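Local coordinates for protein hydrogenase maturation factor (Thermoanaerobacter tengcongensis, PDB 3VTH) that probably transfers the carbamoyl group of carbamoyl phosphate, at the expense of ATP, to the C-terminal cysteine of HypE during maturation of [NiFe]-hydrogenases, at residues 489-492 with 493-497; 511-515 with 516-520; 706-709 with 710-714. All blocks are in the same frame, centred on the assembly; numbering follows the deposited sequence. Where two conformers were deposited one is given.

Contact 1 (489-492 with 493-497)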
loop_
_atom_site.group_PDB
_atom_site.type_symbol
_atom_site.label_atom_id
_atom_site.label_comp_id
_atom_site.label_asym_id
_atom_site.label_seq_id
_atom_site.Cartn_x
_atom_site.Cartn_y
_atom_site.Cartn_z
ATOM N N ALA A 489 3.561 9.485 -13.863
ATOM C CA ALA A 489 4.342 10.366 -12.984
ATOM C C ALA A 489 4.603 9.743 -11.609
ATOM O O ALA A 489 5.656 10.002 -11.013
ATOM C CB ALA A 489 3.650 11.713 -12.811
ATOM N N SER A 490 3.661 8.936 -11.114
ATOM C CA SER A 490 3.843 8.252 -9.825
ATOM C C SER A 490 5.077 7.356 -9.860
ATOM O O SER A 490 5.859 7.328 -8.903
ATOM C CB SER A 490 2.588 7.480 -9.379
ATOM O OG SER A 490 2.379 6.260 -10.093
ATOM N N CYS A 491 5.254 6.645 -10.966
ATOM C CA CYS A 491 6.450 5.827 -11.163
ATOM C C CYS A 491 7.700 6.699 -11.366
ATOM O O CYS A 491 8.737 6.443 -10.752
ATOM C CB CYS A 491 6.247 4.862 -12.329
ATOM S SG CYS A 491 7.689 3.859 -12.679
ATOM N N MET A 492 7.603 7.744 -12.192
ATOM C CA MET A 492 8.726 8.682 -12.366
ATOM C C MET A 492 9.215 9.249 -11.029
ATOM O O MET A 492 10.424 9.313 -10.784
ATOM C CB MET A 492 8.342 9.830 -13.303
ATOM C CG MET A 492 8.062 9.405 -14.745
ATOM S SD MET A 492 7.439 10.756 -15.770
ATOM C CE MET A 492 8.936 11.754 -15.870
ATOM N N ALA A 493 8.273 9.671 -10.184
ATOM C CA ALA A 493 8.570 10.168 -8.838
ATOM C C ALA A 493 9.437 9.204 -7.990
ATOM O O ALA A 493 10.380 9.641 -7.336
ATOM C CB ALA A 493 7.258 10.492 -8.092
ATOM N N GLU A 494 9.098 7.910 -7.991
ATOM C CA GLU A 494 9.842 6.877 -7.231
ATOM C C GLU A 494 11.239 6.726 -7.748
ATOM O O GLU A 494 12.161 6.394 -6.992
ATOM C CB GLU A 494 9.247 5.477 -7.420
ATOM C CG GLU A 494 7.874 5.254 -6.992
ATOM C CD GLU A 494 7.582 3.765 -6.859
ATOM O OE1 GLU A 494 8.503 2.989 -6.486
ATOM O OE2 GLU A 494 6.440 3.378 -7.147
ATOM N N HIS A 495 11.396 6.911 -9.055
ATOM C CA HIS A 495 12.688 6.697 -9.677
ATOM C C HIS A 495 13.433 7.983 -9.982
ATOM O O HIS A 495 14.430 7.956 -10.692
ATOM C CB HIS A 495 12.533 5.825 -10.927
ATOM C CG HIS A 495 11.978 4.465 -10.629
ATOM N ND1 HIS A 495 12.758 3.437 -10.143
ATOM C CD2 HIS A 495 10.717 3.977 -10.709
ATOM C CE1 HIS A 495 12.002 2.368 -9.954
ATOM N NE2 HIS A 495 10.762 2.667 -10.297
ATOM N N ASN A 496 12.959 9.102 -9.435
ATOM C CA ASN A 496 13.592 10.413 -9.648
ATOM C C ASN A 496 13.762 10.782 -11.124
ATOM O O ASN A 496 14.771 11.363 -11.525
ATOM C CB ASN A 496 14.937 10.495 -8.899
ATOM C CG ASN A 496 14.810 10.070 -7.443
ATOM O OD1 ASN A 496 15.485 9.137 -6.992
ATOM N ND2 ASN A 496 13.924 10.731 -6.712
ATOM N N LEU A 497 12.762 10.436 -11.932
ATOM C CA LEU A 497 12.796 10.773 -13.343
ATOM C C LEU A 497 12.113 12.110 -13.558
ATOM O O LEU A 497 11.064 12.395 -12.958
ATOM C CB LEU A 497 12.149 9.685 -14.207
ATOM C CG LEU A 497 12.710 8.268 -14.084
ATOM C CD1 LEU A 497 11.870 7.289 -14.894
ATOM C CD2 LEU A 497 14.193 8.197 -14.490
#
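A Schellman motif ends helix 483-494, where L497 turns back on M492. L497 N donates to M492 O at 2.8 Å, a nearly straight bond of 170°, while the companion bond from N496 N to A493 O is long and weak. N496 sits at the C-prime position with positive phi, which lets the chain reverse. The carbonyl of M492 also receives a weak bond from H495 N, whose better acceptor is C491 O at 3.2 Å. Across the turn, CB of M492 meets CB of L497 at 3.9 Å, and the two side chains cross at about a right angle; bent at chi3 (70°), the methionine brings M492 CE to 3.7 Å from L497 O. On another side of the helix, C491 extends SG anti to its own nitrogen (chi1 178°) and meets the imidazole of H495 at its edge, SG lying 3.6 Å from CD2. NE2 of H495 bonds to S726 O, and the carboxylate of E494 accepts from the backbone nitrogens of S728, K729 and V730, tying the helix end to the end of strand 723-726 and the loop after it. An apolar contact spanning the reversal, as between M492 and L497, is characteristic of the Schellman helix C-cap.

Contact 2 (511-515 with 516-520)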
loop_
_atom_site.group_PDB
_atom_site.type_symbol
_atom_site.label_atom_id
_atom_site.label_comp_id
_atom_site.label_asym_id
_atom_site.label_seq_id
_atom_site.Cartn_x
_atom_site.Cartn_y
_atom_site.Cartn_z
ATOM N N TYR A 511 -10.623 9.129 -16.789
ATOM C CA TYR A 511 -11.291 10.127 -17.587
ATOM C C TYR A 511 -10.301 10.714 -18.595
ATOM O O TYR A 511 -9.273 11.261 -18.200
ATOM C CB TYR A 511 -11.809 11.210 -16.647
ATOM C CG TYR A 511 -12.534 12.324 -17.323
ATOM C CD1 TYR A 511 -13.883 12.205 -17.640
ATOM C CD2 TYR A 511 -11.882 13.524 -17.614
ATOM C CE1 TYR A 511 -14.558 13.242 -18.252
ATOM C CE2 TYR A 511 -12.546 14.564 -18.224
ATOM C CZ TYR A 511 -13.886 14.425 -18.533
ATOM O OH TYR A 511 -14.552 15.457 -19.152
ATOM N N GLY A 512 -10.609 10.571 -19.886
ATOM C CA GLY A 512 -9.781 11.108 -20.973
ATOM C C GLY A 512 -10.122 12.558 -21.286
ATOM O O GLY A 512 -11.158 13.054 -20.848
ATOM N N THR A 513 -9.265 13.241 -22.040
ATOM C CA THR A 513 -9.492 14.662 -22.357
ATOM C C THR A 513 -10.432 14.858 -23.551
ATOM O O THR A 513 -10.799 15.989 -23.883
ATOM C CB THR A 513 -8.164 15.387 -22.659
ATOM O OG1 THR A 513 -7.480 14.692 -23.708
ATOM C CG2 THR A 513 -7.271 15.399 -21.408
ATOM N N ASP A 514 -10.804 13.755 -24.203
ATOM C CA ASP A 514 -11.696 13.836 -25.338
ATOM C C ASP A 514 -13.119 13.368 -24.995
ATOM O O ASP A 514 -13.914 13.053 -25.895
ATOM C CB ASP A 514 -11.123 13.045 -26.526
ATOM C CG ASP A 514 -10.972 11.543 -26.227
ATOM O OD1 ASP A 514 -11.145 11.115 -25.060
ATOM O OD2 ASP A 514 -10.638 10.799 -27.169
ATOM N N GLY A 515 -13.429 13.327 -23.702
ATOM C CA GLY A 515 -14.757 12.905 -23.228
ATOM C C GLY A 515 -14.951 11.395 -23.255
ATOM O O GLY A 515 -16.062 10.892 -23.024
ATOM N N ASN A 516 -13.887 10.661 -23.562
ATOM C CA ASN A 516 -13.990 9.207 -23.568
ATOM C C ASN A 516 -13.232 8.621 -22.408
ATOM O O ASN A 516 -12.467 9.322 -21.743
ATOM C CB ASN A 516 -13.510 8.626 -24.904
ATOM C CG ASN A 516 -14.383 9.064 -26.080
ATOM O OD1 ASN A 516 -15.605 9.168 -25.959
ATOM N ND2 ASN A 516 -13.750 9.342 -27.221
ATOM N N VAL A 517 -13.461 7.339 -22.150
ATOM C CA VAL A 517 -12.740 6.618 -21.117
ATOM C C VAL A 517 -11.414 6.117 -21.687
ATOM O O VAL A 517 -11.391 5.537 -22.784
ATOM C CB VAL A 517 -13.577 5.427 -20.613
ATOM C CG1 VAL A 517 -12.759 4.522 -19.685
ATOM C CG2 VAL A 517 -14.866 5.932 -19.924
ATOM N N TRP A 518 -10.323 6.356 -20.954
ATOM C CA TRP A 518 -8.981 5.942 -21.360
ATOM C C TRP A 518 -8.514 4.818 -20.444
ATOM O O TRP A 518 -9.158 4.544 -19.421
ATOM C CB TRP A 518 -8.009 7.115 -21.253
ATOM C CG TRP A 518 -8.162 8.196 -22.288
ATOM C CD1 TRP A 518 -9.199 8.367 -23.179
ATOM C CD2 TRP A 518 -7.265 9.302 -22.501
ATOM N NE1 TRP A 518 -8.986 9.501 -23.932
ATOM C CE2 TRP A 518 -7.806 10.085 -23.546
ATOM C CE3 TRP A 518 -6.049 9.692 -21.917
ATOM C CZ2 TRP A 518 -7.176 11.257 -24.020
ATOM C CZ3 TRP A 518 -5.416 10.849 -22.392
ATOM C CH2 TRP A 518 -5.982 11.611 -23.438
ATOM N N GLY A 519 -7.398 4.177 -20.770
ATOM C CA GLY A 519 -6.982 2.983 -20.000
ATOM C C GLY A 519 -6.152 1.984 -20.782
ATOM O O GLY A 519 -5.792 0.924 -20.270
ATOM N N ALA A 520 -5.836 2.325 -22.023
ATOM C CA ALA A 520 -4.911 1.538 -22.812
ATOM C C ALA A 520 -4.107 2.502 -23.657
ATOM O O ALA A 520 -4.184 2.492 -24.895
ATOM C CB ALA A 520 -5.673 0.535 -23.670
#
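The indole of W518 has G512 and T513 over one face and the carboxyl carbon of D514 at its edge. CA of G512 stands 3.3 Å from the centroid of the five-membered ring, only 5° off the normal, a CH-pi contact, and the nitrogen of T513 lies over the same face. A side chain on G512 would run into the indole and N516 O, consistent with a glycine at this position. OG1 of T513 lies 3.4 Å from CH2 of W518, on the six-membered ring. R532 adds a cation-pi contact to the indole.

The carboxylate of D514 is turned 75° from the indole plane, and its OD1 takes two hydrogen bonds: from W518 NE1 at 2.9 Å and from N516 N at 3.2 Å. Both donors stand well out of the carboxylate plane, on opposite faces of it. With chi1 at 62°, the carboxylate folds back over its own backbone toward both donors. OD2 bonds to the hydroxyl of Y538 and, weakly, to ND2 of N516. A type I turn from G512 to G515 reverses the chain, and G512 N closes the loop on N516 O at 2.9 Å, next to the antiparallel non-hydrogen-bonded pair Y511 and V517.

One carboxylate thus ties the turn to N516 and W518. Its partners, with the long, weak R532 ion pair, would be expected to stabilise charged D514, while the NE1 bond and G512 contact probably restrict the indole's rotation.

Contact 3 (706-709 with 710-714). With AP2 (phosphomethylphosphonic acid adenosyl ester), chain H.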
loop_
_atom_site.group_PDB
_atom_site.type_symbol
_atom_site.label_atom_id
_atom_site.label_comp_id
_atom_site.label_asym_id
_atom_site.label_seq_id
_atom_site.Cartn_x
_atom_site.Cartn_y
_atom_site.Cartn_z
ATOM N N ASN A 706 -1.046 -7.257 -13.102
ATOM C CA ASN A 706 -0.886 -8.552 -13.766
ATOM C C ASN A 706 0.612 -8.878 -13.805
ATOM O O ASN A 706 1.396 -8.162 -14.463
ATOM C CB ASN A 706 -1.476 -8.458 -15.180
ATOM C CG ASN A 706 -1.512 -9.784 -15.903
ATOM O OD1 ASN A 706 -0.490 -10.436 -16.078
ATOM N ND2 ASN A 706 -2.702 -10.192 -16.322
ATOM N N ARG A 707 1.011 -9.927 -13.082
ATOM C CA ARG A 707 2.427 -10.278 -12.932
ATOM C C ARG A 707 3.100 -10.605 -14.281
ATOM O O ARG A 707 4.241 -10.221 -14.532
ATOM C CB ARG A 707 2.596 -11.470 -11.969
ATOM C CG ARG A 707 2.122 -11.202 -10.538
ATOM C CD ARG A 707 2.195 -12.472 -9.668
ATOM N NE ARG A 707 3.557 -13.010 -9.664
ATOM C CZ ARG A 707 4.488 -12.719 -8.749
ATOM N NH1 ARG A 707 4.215 -11.904 -7.735
ATOM N NH2 ARG A 707 5.702 -13.247 -8.860
ATOM N N TYR A 708 2.368 -11.313 -15.130
ATOM C CA TYR A 708 2.855 -11.754 -16.419
ATOM C C TYR A 708 3.072 -10.574 -17.373
ATOM O O TYR A 708 4.167 -10.426 -17.928
ATOM C CB TYR A 708 1.886 -12.773 -17.010
ATOM C CG TYR A 708 2.414 -13.484 -18.233
ATOM C CD1 TYR A 708 3.283 -14.579 -18.111
ATOM C CD2 TYR A 708 2.033 -13.075 -19.508
ATOM C CE1 TYR A 708 3.771 -15.245 -19.243
ATOM C CE2 TYR A 708 2.504 -13.732 -20.643
ATOM C CZ TYR A 708 3.381 -14.810 -20.499
ATOM O OH TYR A 708 3.825 -15.450 -21.634
ATOM N N LEU A 709 2.048 -9.734 -17.551
ATOM C CA LEU A 709 2.187 -8.517 -18.364
ATOM C C LEU A 709 3.383 -7.671 -17.951
ATOM O O LEU A 709 4.173 -7.239 -18.788
ATOM C CB LEU A 709 0.935 -7.629 -18.281
ATOM C CG LEU A 709 -0.375 -8.037 -18.948
ATOM C CD1 LEU A 709 -1.346 -6.862 -18.908
ATOM C CD2 LEU A 709 -0.173 -8.515 -20.395
ATOM N N LEU A 710 3.510 -7.432 -16.650
ATOM C CA LEU A 710 4.608 -6.615 -16.136
ATOM C C LEU A 710 5.970 -7.259 -16.411
ATOM O O LEU A 710 6.851 -6.631 -16.999
ATOM C CB LEU A 710 4.442 -6.341 -14.631
ATOM C CG LEU A 710 5.504 -5.365 -14.095
ATOM C CD1 LEU A 710 5.314 -3.970 -14.700
ATOM C CD2 LEU A 710 5.551 -5.307 -12.550
ATOM N N ARG A 711 6.140 -8.511 -16.003
ATOM C CA ARG A 711 7.433 -9.177 -16.130
ATOM C C ARG A 711 7.840 -9.372 -17.596
ATOM O O ARG A 711 8.967 -9.097 -17.978
ATOM C CB ARG A 711 7.439 -10.522 -15.385
ATOM C CG ARG A 711 8.722 -11.335 -15.591
ATOM C CD ARG A 711 8.684 -12.686 -14.898
ATOM N NE ARG A 711 7.740 -13.613 -15.519
ATOM C CZ ARG A 711 7.992 -14.307 -16.624
ATOM N NH1 ARG A 711 9.159 -14.176 -17.242
ATOM N NH2 ARG A 711 7.079 -15.133 -17.110
ATOM N N ARG A 712 6.914 -9.844 -18.415
ATOM C CA ARG A 712 7.212 -10.135 -19.804
ATOM C C ARG A 712 7.549 -8.873 -20.585
ATOM O O ARG A 712 8.454 -8.878 -21.406
ATOM C CB ARG A 712 6.029 -10.864 -20.425
ATOM C CG ARG A 712 6.053 -12.333 -20.147
ATOM C CD ARG A 712 6.688 -12.942 -21.361
ATOM N NE ARG A 712 7.059 -14.323 -21.212
ATOM C CZ ARG A 712 7.158 -15.170 -22.227
ATOM N NH1 ARG A 712 6.868 -14.779 -23.468
ATOM N NH2 ARG A 712 7.520 -16.416 -21.984
ATOM N N LEU A 713 6.828 -7.791 -20.305
ATOM C CA LEU A 713 7.071 -6.527 -20.986
ATOM C C LEU A 713 8.388 -5.923 -20.534
ATOM O O LEU A 713 9.166 -5.476 -21.364
ATOM C CB LEU A 713 5.900 -5.557 -20.776
ATOM C CG LEU A 713 5.647 -4.419 -21.762
ATOM C CD1 LEU A 713 5.834 -4.797 -23.235
ATOM C CD2 LEU A 713 4.224 -3.888 -21.509
ATOM N N ILE A 714 8.660 -5.948 -19.230
ATOM C CA ILE A 714 9.947 -5.480 -18.726
ATOM C C ILE A 714 11.095 -6.282 -19.359
ATOM O O ILE A 714 12.090 -5.709 -19.796
ATOM C CB ILE A 714 10.055 -5.550 -17.181
ATOM C CG1 ILE A 714 9.178 -4.492 -16.506
ATOM C CG2 ILE A 714 11.523 -5.386 -16.721
ATOM C CD1 ILE A 714 9.134 -4.621 -14.960
HETATM P PB AP2 H . -9.044 2.741 -12.801
HETATM O O1B AP2 H . -9.216 1.628 -13.803
HETATM O O2B AP2 H . -8.003 3.771 -13.117
HETATM O O3B AP2 H . -10.369 3.297 -12.343
HETATM C C3A AP2 H . -8.423 1.858 -11.344
HETATM P PA AP2 H . -6.761 1.147 -11.522
HETATM O O1A AP2 H . -6.477 0.729 -10.086
HETATM O O2A AP2 H . -5.752 1.989 -12.265
HETATM O "O5'" AP2 H . -6.977 -0.164 -12.447
HETATM C "C5'" AP2 H . -7.687 -1.259 -11.881
HETATM C "C4'" AP2 H . -8.053 -2.144 -13.051
HETATM O "O4'" AP2 H . -6.888 -2.828 -13.516
HETATM C "C3'" AP2 H . -9.028 -3.240 -12.670
HETATM O "O3'" AP2 H . -10.365 -2.732 -12.603
HETATM C "C2'" AP2 H . -8.793 -4.213 -13.808
HETATM O "O2'" AP2 H . -9.568 -3.746 -14.919
HETATM C "C1'" AP2 H . -7.289 -4.081 -14.086
HETATM N N9 AP2 H . -6.620 -5.248 -13.444
HETATM C C8 AP2 H . -6.552 -5.543 -12.122
HETATM N N7 AP2 H . -5.906 -6.720 -11.900
HETATM C C5 AP2 H . -5.541 -7.204 -13.103
HETATM C C6 AP2 H . -4.830 -8.409 -13.600
HETATM N N6 AP2 H . -4.355 -9.350 -12.746
HETATM N N1 AP2 H . -4.676 -8.533 -14.947
HETATM C C2 AP2 H . -5.119 -7.602 -15.820
HETATM N N3 AP2 H . -5.785 -6.492 -15.435
HETATM C C4 AP2 H . -6.020 -6.245 -14.116
#
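Helix 707-719 starts on four successive i to i+4 bonds, from L710 N to N706 O through L713 N to L709 O; the shortest, R712 N to Y708 O, is 2.8 Å. N706 is the N-cap: its OD1 accepts from L709 N at 3.0 Å with an angle of 173°, the donor standing above the amide carbonyl plane. At the other end of this amide, N706 ND2 donates to N1 of AP2 at 2.9 Å; the capping bond and H674, which also pairs with ND2, are likely to hold the amide in place for the adenine. One turn on, Y708 and R712 run side by side. CG of R712 lies over the centre of the phenol ring, 3.7 Å from the Y708 centroid, a CH-pi contact, and the R712 guanidinium spreads over the Y708 hydroxyl, Y708 OH being 3.4 Å from CZ of R712. A bend at chi2 (-96°) sends the arginine along the ring. Replacing Y708 by an alanine would probably leave R712 without the ring alongside its chain, and N675 without its hydroxyl partner. The Y708-R712 side faces N675 on helix 666-692, with R712 salt-bridged to E632, while L710 and L713 rest on L699 of strand 696-700, within the beta-alpha-beta unit completed by strand 723-726.

Followed from the N terminus, the three contacts come in series, none nested in or crossing another, and each joins segments adjacent in sequence. Contact 1 ends helix 483-494, which carries H483 and H487. The chain then runs through strand 501-507, bearing D507, to contact 2, the hairpin loop between strands 509-511 and 517-525. Much later, contact 3 begins helix 707-719 beside the AP2 nucleotide. The contacts do not touch: the centres of 489-497 and 706-714 lie about 19 Å apart. Strand 501-507 pairs with both 517-525 and 696-700, and the end of helix 483-494 packs on strands 696-700 and 723-726. H483, H487, D507 and D734 are the ligands of the iron ion.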